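MREC protein (Listeria monocytogenes, PDB 2J5U) probably takes part in forming and maintaining the shape of the bacterial cell. Local coordinates at residues D54-E57 against D63-R66; I76-T81 against D85-D90; V113-T116 against A121-E124; S136-V139 against E143-F146. All coordinates share one frame; numbering follows the deposited sequence.

In the fold
The four contacts lie in series along the chain. Interaction 1 is polar and rests on one lysine at the end of helix 31-58. The other three each join two neighbouring antiparallel strands. Interactions 2 and 3 belong to the same six-stranded barrel and touch each other through neighbouring strands 86-89 and 121-125. Interaction 4 belongs to the second barrel. All four are partly buried, interaction 4 most (four of seven touching residues) and interaction 2 least (two of eight). Threonine hydroxyls mark interaction 3, a guanidinium packed on valine marks interaction 2, and lysine over phenylalanine marks interaction 4. Interactions 1 and 4 both reach the second subunit, whose D47 pairs with K138 and weakly with R66.

Interaction 1: D54-E57 against D63-R66; sequences DLKE and DSIR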
loop_
_atom_site.group_PDB
_atom_site.type_symbol
_atom_site.label_atom_id
_atom_site.label_comp_id
_atom_site.label_asym_id
_atom_site.label_seq_id
_atom_site.Cartn_x
_atom_site.Cartn_y
_atom_site.Cartn_z
ATOM N N ASP A 54 35.429 -4.328 37.805
ATOM C CA ASP A 54 34.123 -4.005 37.243
ATOM C C ASP A 54 33.710 -5.039 36.219
ATOM O O ASP A 54 32.593 -5.547 36.260
ATOM C CB ASP A 54 34.131 -2.627 36.588
ATOM C CG ASP A 54 34.354 -1.518 37.588
ATOM O OD1 ASP A 54 33.842 -1.634 38.730
ATOM O OD2 ASP A 54 35.030 -0.530 37.225
ATOM N N LEU A 55 34.618 -5.341 35.297
ATOM C CA LEU A 55 34.355 -6.327 34.260
ATOM C C LEU A 55 33.884 -7.646 34.861
ATOM O O LEU A 55 32.857 -8.192 34.450
ATOM C CB LEU A 55 35.615 -6.570 33.436
ATOM C CG LEU A 55 36.077 -5.431 32.536
ATOM C CD1 LEU A 55 37.456 -5.739 31.975
ATOM C CD2 LEU A 55 35.067 -5.250 31.426
ATOM N N LYS A 56 34.638 -8.156 35.835
ATOM C CA LYS A 56 34.290 -9.420 36.478
ATOM C C LYS A 56 32.947 -9.333 37.174
ATOM O O LYS A 56 32.293 -10.357 37.384
ATOM C CB LYS A 56 35.372 -9.849 37.475
ATOM C CG LYS A 56 36.604 -10.471 36.828
ATOM C CD LYS A 56 37.737 -10.658 37.826
ATOM C CE LYS A 56 38.960 -11.253 37.153
ATOM N NZ LYS A 56 40.184 -11.185 38.007
ATOM N N GLU A 57 32.539 -8.116 37.535
ATOM C CA GLU A 57 31.247 -7.911 38.187
ATOM C C GLU A 57 30.141 -7.884 37.127
ATOM O O GLU A 57 29.029 -8.359 37.373
ATOM C CB GLU A 57 31.238 -6.606 39.001
ATOM C CG GLU A 57 32.129 -6.637 40.253
ATOM C CD GLU A 57 31.925 -5.433 41.178
ATOM O OE1 GLU A 57 32.037 -4.279 40.700
ATOM O OE2 GLU A 57 31.661 -5.645 42.389
ATOM N N ASP A 63 35.761 -15.158 42.668
ATOM C CA ASP A 63 36.950 -15.934 42.999
ATOM C C ASP A 63 37.716 -16.366 41.767
ATOM O O ASP A 63 37.880 -17.563 41.516
ATOM C CB ASP A 63 36.555 -17.170 43.813
ATOM C CG ASP A 63 35.870 -16.809 45.121
ATOM O OD1 ASP A 63 36.454 -16.016 45.897
ATOM O OD2 ASP A 63 34.754 -17.314 45.374
ATOM N N SER A 64 38.178 -15.386 40.995
ATOM C CA SER A 64 38.941 -15.672 39.794
ATOM C C SER A 64 40.275 -16.303 40.194
ATOM O O SER A 64 40.639 -16.346 41.369
ATOM C CB SER A 64 39.200 -14.396 39.000
ATOM O OG SER A 64 40.270 -13.671 39.569
ATOM N N ILE A 65 41.003 -16.772 39.194
ATOM C CA ILE A 65 42.275 -17.418 39.397
ATOM C C ILE A 65 43.343 -16.547 40.067
ATOM O O ILE A 65 44.310 -17.074 40.601
ATOM C CB ILE A 65 42.799 -17.946 38.044
ATOM C CG1 ILE A 65 43.237 -19.405 38.176
ATOM C CG2 ILE A 65 43.909 -17.054 37.526
ATOM C CD1 ILE A 65 44.328 -19.637 39.151
ATOM N N ARG A 66 43.187 -15.226 40.074
ATOM C CA ARG A 66 44.221 -14.388 40.698
ATOM C C ARG A 66 43.952 -13.880 42.111
ATOM O O ARG A 66 44.839 -13.304 42.731
ATOM C CB ARG A 66 44.530 -13.176 39.826
ATOM C CG ARG A 66 44.058 -13.294 38.410
ATOM C CD ARG A 66 44.457 -12.068 37.620
ATOM N NE ARG A 66 45.905 -11.901 37.581
ATOM C CZ ARG A 66 46.546 -10.884 38.145
ATOM N NH1 ARG A 66 47.872 -10.807 38.062
ATOM N NH2 ARG A 66 45.853 -9.948 38.792
#
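K56 and S64 carry this contact. The ammonium group of K56 donates a hydrogen bond from NZ to the hydroxyl OG of S64, 2.9 Å away. The lysine starts beside its own backbone N, with CG anti to the carbonyl carbon (chi1 -78°), and is fully extended beyond that. It thus spans the gap between two backbones whose CA atoms, K56 and S64, are 8.5 Å apart. Its last methylene also packs on the serine: K56 CE is 3.7 Å from S64 CB. The serine oxygen has a second donor. R66 N gives it a weak bond of 3.3 Å to S64 OG, with an N-H...O angle of 158°. The hydroxyl thus lies between the lysine tip and, more weakly, the amide of R66.

The contact ties the last turn of helix 31-58 to the loop that leads into strand 68-77. The helix lies within a predicted coiled coil. Consistent with that, the main polar partner of K56 NZ is E51 of the second subunit, by a salt bridge. NZ also has a weak hydrogen bond with N52 of its own chain.

R66 adds a smaller contact. Its CD lies 4.4 Å from K56 NZ, so an aliphatic carbon approaches the ammonium group. The two positive groups keep apart, with R66 NE 5.8 Å from K56 NZ. R66 NH1 has a long, weak ion pair with D47 of the second subunit.

Interaction 2: I76-T81 against D85-D90; sequences ISRNPT and DQVEID
I76 N donates to E88 O at 2.7 Å, the shortest polar bond across the contact. The N-H...O angle is 157°. A second backbone bond runs the other way, from E88 N to S77 O at 3.1 Å. It is more bent, with an N-H...O angle of 146°. The I76 side chain covers the same end: its CG2 branch meets D90 CB at 3.4 Å, while CD1 rests against the carbonyl of I89. D90 turns its carboxylate to another partner, since OD2 accepts from S74 N.

The two segments form the end of the beta hairpin of strands 68-77 and 86-89, two neighbours in a closed barrel. Strand 121-125 hydrogen-bonds to strand 86-89 through V123 and A121.

R78 reaches across V87, extended from CG to NE with CG anti to N (chi1 -172°). V87 CG2 sits over one face of its guanidinium and is 3.5 Å from R78 CD. R78 also has a cation-pi contact with W83, and its NH1 is bonded to the carbonyls of W83 and M216. Further on, N79 OD1 takes T81 N at 2.7 Å in an Asx turn. T81 OG1 reaches the same oxygen from the same face.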
loop_
_atom_site.group_PDB
_atom_site.type_symbol
_atom_site.label_atom_id
_atom_site.label_comp_id
_atom_site.label_asym_id
_atom_site.label_seq_id
_atom_site.Cartn_x
_atom_site.Cartn_y
_atom_site.Cartn_z
ATOM N N ILE A 76 61.082 -17.739 61.888
ATOM C CA ILE A 76 61.549 -17.842 63.269
ATOM C C ILE A 76 62.682 -18.856 63.463
ATOM O O ILE A 76 63.201 -18.990 64.561
ATOM C CB ILE A 76 60.416 -18.200 64.236
ATOM C CG1 ILE A 76 59.863 -19.581 63.913
ATOM C CG2 ILE A 76 59.325 -17.174 64.138
ATOM C CD1 ILE A 76 58.766 -20.009 64.844
ATOM N N SER A 77 63.071 -19.565 62.410
ATOM C CA SER A 77 64.154 -20.536 62.525
ATOM C C SER A 77 64.632 -21.044 61.180
ATOM O O SER A 77 63.838 -21.305 60.285
ATOM C CB SER A 77 63.732 -21.726 63.384
ATOM O OG SER A 77 64.762 -22.702 63.426
ATOM N N ARG A 78 65.941 -21.181 61.042
ATOM C CA ARG A 78 66.537 -21.661 59.808
ATOM C C ARG A 78 67.855 -22.331 60.179
ATOM O O ARG A 78 68.703 -21.737 60.840
ATOM C CB ARG A 78 66.764 -20.496 58.849
ATOM C CG ARG A 78 67.203 -20.910 57.469
ATOM C CD ARG A 78 67.150 -19.736 56.519
ATOM N NE ARG A 78 67.463 -20.121 55.151
ATOM C CZ ARG A 78 67.345 -19.309 54.105
ATOM N NH1 ARG A 78 67.652 -19.753 52.896
ATOM N NH2 ARG A 78 66.920 -18.056 54.263
ATOM N N ASN A 79 68.009 -23.581 59.762
ATOM C CA ASN A 79 69.195 -24.344 60.083
ATOM C C ASN A 79 70.225 -24.280 58.976
ATOM O O ASN A 79 69.920 -24.543 57.821
ATOM C CB ASN A 79 68.809 -25.802 60.339
ATOM C CG ASN A 79 69.944 -26.613 60.934
ATOM O OD1 ASN A 79 71.110 -26.442 60.577
ATOM N ND2 ASN A 79 69.602 -27.514 61.837
ATOM N N PRO A 80 71.464 -23.906 59.313
ATOM C CA PRO A 80 72.486 -23.847 58.263
ATOM C C PRO A 80 72.691 -25.183 57.555
ATOM O O PRO A 80 73.051 -25.215 56.377
ATOM C CB PRO A 80 73.745 -23.353 59.001
ATOM C CG PRO A 80 73.374 -23.351 60.464
ATOM C CD PRO A 80 71.894 -23.154 60.503
ATOM N N THR A 81 72.450 -26.286 58.254
ATOM C CA THR A 81 72.611 -27.596 57.632
ATOM C C THR A 81 71.745 -27.731 56.372
ATOM O O THR A 81 72.175 -28.334 55.394
ATOM C CB THR A 81 72.244 -28.737 58.606
ATOM O OG1 THR A 81 72.978 -28.575 59.829
ATOM C CG2 THR A 81 72.575 -30.098 57.985
ATOM N N ASP A 85 66.866 -25.296 51.863
ATOM C CA ASP A 85 65.734 -26.176 51.676
ATOM C C ASP A 85 64.484 -25.722 52.397
ATOM O O ASP A 85 63.365 -25.814 51.887
ATOM C CB ASP A 85 66.053 -27.586 52.198
ATOM C CG ASP A 85 67.032 -28.336 51.328
ATOM O OD1 ASP A 85 67.125 -28.027 50.114
ATOM O OD2 ASP A 85 67.694 -29.260 51.857
ATOM N N GLN A 86 64.683 -25.177 53.576
ATOM C CA GLN A 86 63.544 -24.908 54.397
ATOM C C GLN A 86 63.682 -23.771 55.385
ATOM O O GLN A 86 64.776 -23.341 55.732
ATOM C CB GLN A 86 63.291 -26.250 55.061
ATOM C CG GLN A 86 62.444 -26.365 56.236
ATOM C CD GLN A 86 62.407 -27.821 56.645
ATOM O OE1 GLN A 86 62.262 -28.700 55.796
ATOM N NE2 GLN A 86 62.540 -28.086 57.938
ATOM N N VAL A 87 62.535 -23.301 55.837
ATOM C CA VAL A 87 62.459 -22.197 56.762
ATOM C C VAL A 87 61.205 -22.406 57.616
ATOM O O VAL A 87 60.273 -23.105 57.211
ATOM C CB VAL A 87 62.397 -20.877 55.945
ATOM C CG1 VAL A 87 61.514 -19.868 56.609
ATOM C CG2 VAL A 87 63.797 -20.328 55.762
ATOM N N GLU A 88 61.185 -21.828 58.809
ATOM C CA GLU A 88 60.025 -21.966 59.679
ATOM C C GLU A 88 59.394 -20.605 59.988
ATOM O O GLU A 88 60.100 -19.646 60.295
ATOM C CB GLU A 88 60.443 -22.641 60.962
ATOM C CG GLU A 88 59.321 -23.325 61.651
ATOM C CD GLU A 88 59.678 -24.754 62.022
ATOM O OE1 GLU A 88 58.966 -25.349 62.878
ATOM O OE2 GLU A 88 60.670 -25.276 61.449
ATOM N N ILE A 89 58.070 -20.510 59.899
ATOM C CA ILE A 89 57.412 -19.238 60.162
ATOM C C ILE A 89 56.549 -19.266 61.413
ATOM O O ILE A 89 56.130 -20.334 61.863
ATOM C CB ILE A 89 56.568 -18.779 58.950
ATOM C CG1 ILE A 89 55.514 -19.836 58.606
ATOM C CG2 ILE A 89 57.489 -18.499 57.765
ATOM C CD1 ILE A 89 54.634 -19.449 57.447
ATOM N N ASP A 90 56.287 -18.081 61.964
ATOM C CA ASP A 90 55.512 -17.934 63.193
ATOM C C ASP A 90 53.991 -17.961 63.059
ATOM O O ASP A 90 53.269 -17.518 63.961
ATOM C CB ASP A 90 55.942 -16.656 63.931
ATOM C CG ASP A 90 55.657 -15.384 63.138
ATOM O OD1 ASP A 90 56.015 -14.293 63.630
ATOM O OD2 ASP A 90 55.080 -15.465 62.031
#

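Interaction 3: V113-T116 against A121-E124; sequences VTTT and ATVE
T122 O accepts one strong and one weak bond from T114, at a beta bulge in the hairpin of strands 108-116 and 121-125. V113 pairs with V123 and T116 with A121. Between these pairs T114 and T115 face the single residue T122. The strong bond is nearly straight: T114 N to T122 O is 2.8 Å, with an N-H...O angle of 175°. The hydroxyl of T114 adds a weak bond of 3.1 Å from OG1 to T122 O. Its chi1 of 47° sets OG1 between the backbone N and carbonyl carbon, on the side of that acceptor.

The amide of T122 is met as well. T122 N donates to T115 O at 2.9 Å, with an angle of 174°. The far edge of strand 121-125 is used by strand 86-89: A121 bonds to I89, and V123 to V87. The backbone of V113 bonds to D100 and M101.

V113 and A121 turn to the same face, with V113 CG1 4.2 Å from A121 CB. T114 CG2 packs on E124 CB, the side chains crossing at about a right angle. T115 and T122 lie side by side, their hydroxyls joined by a weak bond of 3.3 Å between T122 OG1 and T115 OG1.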
loop_
_atom_site.group_PDB
_atom_site.type_symbol
_atom_site.label_atom_id
_atom_site.label_comp_id
_atom_site.label_asym_id
_atom_site.label_seq_id
_atom_site.Cartn_x
_atom_site.Cartn_y
_atom_site.Cartn_z
ATOM N N VAL A 113 53.997 -23.754 51.722
ATOM C CA VAL A 113 53.870 -24.363 53.026
ATOM C C VAL A 113 53.862 -25.883 52.892
ATOM O O VAL A 113 53.176 -26.437 52.041
ATOM C CB VAL A 113 52.580 -23.906 53.703
ATOM C CG1 VAL A 113 52.489 -24.486 55.094
ATOM C CG2 VAL A 113 52.553 -22.400 53.761
ATOM N N THR A 114 54.637 -26.563 53.718
ATOM C CA THR A 114 54.656 -28.015 53.642
ATOM C C THR A 114 53.972 -28.673 54.831
ATOM O O THR A 114 53.022 -29.425 54.645
ATOM C CB THR A 114 56.090 -28.563 53.490
ATOM O OG1 THR A 114 56.960 -27.932 54.433
ATOM C CG2 THR A 114 56.597 -28.307 52.096
ATOM N N THR A 115 54.437 -28.407 56.045
ATOM C CA THR A 115 53.793 -29.000 57.210
ATOM C C THR A 115 53.401 -27.902 58.172
ATOM O O THR A 115 54.131 -26.930 58.361
ATOM C CB THR A 115 54.706 -29.986 57.925
ATOM O OG1 THR A 115 55.813 -29.279 58.482
ATOM C CG2 THR A 115 55.222 -31.019 56.950
ATOM N N THR A 116 52.243 -28.063 58.788
ATOM C CA THR A 116 51.762 -27.055 59.701
ATOM C C THR A 116 51.467 -27.575 61.084
ATOM O O THR A 116 50.999 -28.692 61.261
ATOM C CB THR A 116 50.479 -26.406 59.171
ATOM O OG1 THR A 116 50.670 -26.011 57.813
ATOM C CG2 THR A 116 50.155 -25.166 59.961
ATOM N N ALA A 121 54.769 -23.135 61.112
ATOM C CA ALA A 121 54.754 -24.015 59.959
ATOM C C ALA A 121 56.072 -24.003 59.204
ATOM O O ALA A 121 56.868 -23.072 59.316
ATOM C CB ALA A 121 53.632 -23.624 59.036
ATOM N N THR A 122 56.278 -25.050 58.417
ATOM C CA THR A 122 57.483 -25.220 57.625
ATOM C C THR A 122 57.180 -24.844 56.189
ATOM O O THR A 122 56.118 -25.178 55.674
ATOM C CB THR A 122 57.939 -26.706 57.655
ATOM O OG1 THR A 122 58.212 -27.095 59.004
ATOM C CG2 THR A 122 59.181 -26.917 56.825
ATOM N N VAL A 123 58.094 -24.136 55.536
ATOM C CA VAL A 123 57.880 -23.802 54.146
ATOM C C VAL A 123 59.117 -24.205 53.348
ATOM O O VAL A 123 60.265 -23.939 53.738
ATOM C CB VAL A 123 57.500 -22.276 53.931
ATOM C CG1 VAL A 123 57.346 -21.583 55.238
ATOM C CG2 VAL A 123 58.510 -21.574 53.066
ATOM N N GLU A 124 58.861 -24.890 52.238
ATOM C CA GLU A 124 59.910 -25.359 51.360
ATOM C C GLU A 124 60.217 -24.270 50.356
ATOM O O GLU A 124 59.326 -23.807 49.647
ATOM C CB GLU A 124 59.449 -26.627 50.655
ATOM C CG GLU A 124 60.431 -27.150 49.651
ATOM C CD GLU A 124 60.473 -28.657 49.631
ATOM O OE1 GLU A 124 60.793 -29.250 50.695
ATOM O OE2 GLU A 124 60.192 -29.247 48.557
#

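Interaction 4: S136-V139 against E143-F146; sequences SAKV and ENAF
A137 meets F146 through its backbone: A137 O receives a CA-H...O contact from F146 CA at 3.4 Å. A137 also hydrogen-bonds through its backbone to G147, continuing the hairpin of strands 135-139 and 145-153 in the second barrel, where strand 135-139 also bonds to strand 175-178 through K138 and V177.

K138 comes next, in a non-hydrogen-bonded pair with F146. Its CG is anti to the backbone N (chi1 -173°) and runs alongside the phenylalanine. K138 CG lies over one face of the F146 ring, 4.1 Å from the centroid, in a CH-pi contact offset toward the rim. K138 CD touches F146 CE2 at 3.6 Å. The chain then bends at chi3 (64°) past N144, whose OD1 is 3.6 Å from K138 CD.

V139 N donates to A145 O at 2.9 Å, and the return bond from A145 N to V139 O is weak at 3.3 Å. V139 and A145 turn to the face opposite K138, where V139 packs on L161 and I194.

F146 N bonds to Y217 OH of the second subunit. K138 thus serves both hairpin and subunit interface: its methylenes pack on the ring, and NZ salt-bridges D47 of the second subunit.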
loop_
_atom_site.group_PDB
_atom_site.type_symbol
_atom_site.label_atom_id
_atom_site.label_comp_id
_atom_site.label_asym_id
_atom_site.label_seq_id
_atom_site.Cartn_x
_atom_site.Cartn_y
_atom_site.Cartn_z
ATOM N N SER A 136 53.758 -24.566 38.855
ATOM C CA SER A 136 53.225 -24.294 37.516
ATOM C C SER A 136 53.453 -22.816 37.204
ATOM O O SER A 136 53.039 -21.939 37.969
ATOM C CB SER A 136 51.722 -24.569 37.468
ATOM O OG SER A 136 51.391 -25.844 37.960
ATOM N N ALA A 137 54.070 -22.539 36.067
ATOM C CA ALA A 137 54.369 -21.165 35.717
ATOM C C ALA A 137 54.024 -20.760 34.300
ATOM O O ALA A 137 53.854 -21.593 33.412
ATOM C CB ALA A 137 55.859 -20.882 35.974
ATOM N N LYS A 138 53.961 -19.447 34.117
ATOM C CA LYS A 138 53.661 -18.830 32.842
ATOM C C LYS A 138 54.736 -17.787 32.510
ATOM O O LYS A 138 55.180 -17.033 33.386
ATOM C CB LYS A 138 52.292 -18.152 32.906
ATOM C CG LYS A 138 51.816 -17.616 31.573
ATOM C CD LYS A 138 50.454 -16.978 31.698
ATOM C CE LYS A 138 50.516 -15.766 32.596
ATOM N NZ LYS A 138 49.190 -15.120 32.712
ATOM N N VAL A 139 55.170 -17.773 31.251
ATOM C CA VAL A 139 56.155 -16.801 30.786
ATOM C C VAL A 139 55.361 -15.731 30.036
ATOM O O VAL A 139 54.743 -16.024 29.003
ATOM C CB VAL A 139 57.139 -17.413 29.783
ATOM C CG1 VAL A 139 58.148 -16.364 29.368
ATOM C CG2 VAL A 139 57.814 -18.624 30.371
ATOM N N GLU A 143 52.654 -13.475 23.484
ATOM C CA GLU A 143 51.930 -14.728 23.529
ATOM C C GLU A 143 52.517 -15.528 24.677
ATOM O O GLU A 143 53.695 -15.884 24.659
ATOM C CB GLU A 143 52.088 -15.485 22.218
ATOM C CG GLU A 143 51.261 -14.893 21.103
ATOM C CD GLU A 143 51.579 -15.516 19.761
ATOM O OE1 GLU A 143 52.745 -15.388 19.314
ATOM O OE2 GLU A 143 50.668 -16.133 19.156
ATOM N N ASN A 144 51.686 -15.792 25.679
ATOM C CA ASN A 144 52.085 -16.541 26.863
ATOM C C ASN A 144 52.439 -17.999 26.595
ATOM O O ASN A 144 51.956 -18.609 25.641
ATOM C CB ASN A 144 50.958 -16.472 27.885
ATOM C CG ASN A 144 50.703 -15.069 28.352
ATOM O OD1 ASN A 144 49.674 -14.775 28.949
ATOM N ND2 ASN A 144 51.659 -14.185 28.089
ATOM N N ALA A 145 53.300 -18.549 27.444
ATOM C CA ALA A 145 53.708 -19.950 27.347
ATOM C C ALA A 145 53.653 -20.521 28.763
ATOM O O ALA A 145 53.837 -19.791 29.739
ATOM C CB ALA A 145 55.116 -20.064 26.779
ATOM N N PHE A 146 53.390 -21.817 28.874
ATOM C CA PHE A 146 53.296 -22.451 30.179
ATOM C C PHE A 146 54.338 -23.532 30.388
ATOM O O PHE A 146 54.798 -24.160 29.444
ATOM C CB PHE A 146 51.899 -23.028 30.369
ATOM C CG PHE A 146 50.820 -22.000 30.272
ATOM C CD1 PHE A 146 50.382 -21.543 29.030
ATOM C CD2 PHE A 146 50.280 -21.428 31.423
ATOM C CE1 PHE A 146 49.423 -20.527 28.940
ATOM C CE2 PHE A 146 49.319 -20.411 31.339
ATOM C CZ PHE A 146 48.894 -19.963 30.099
#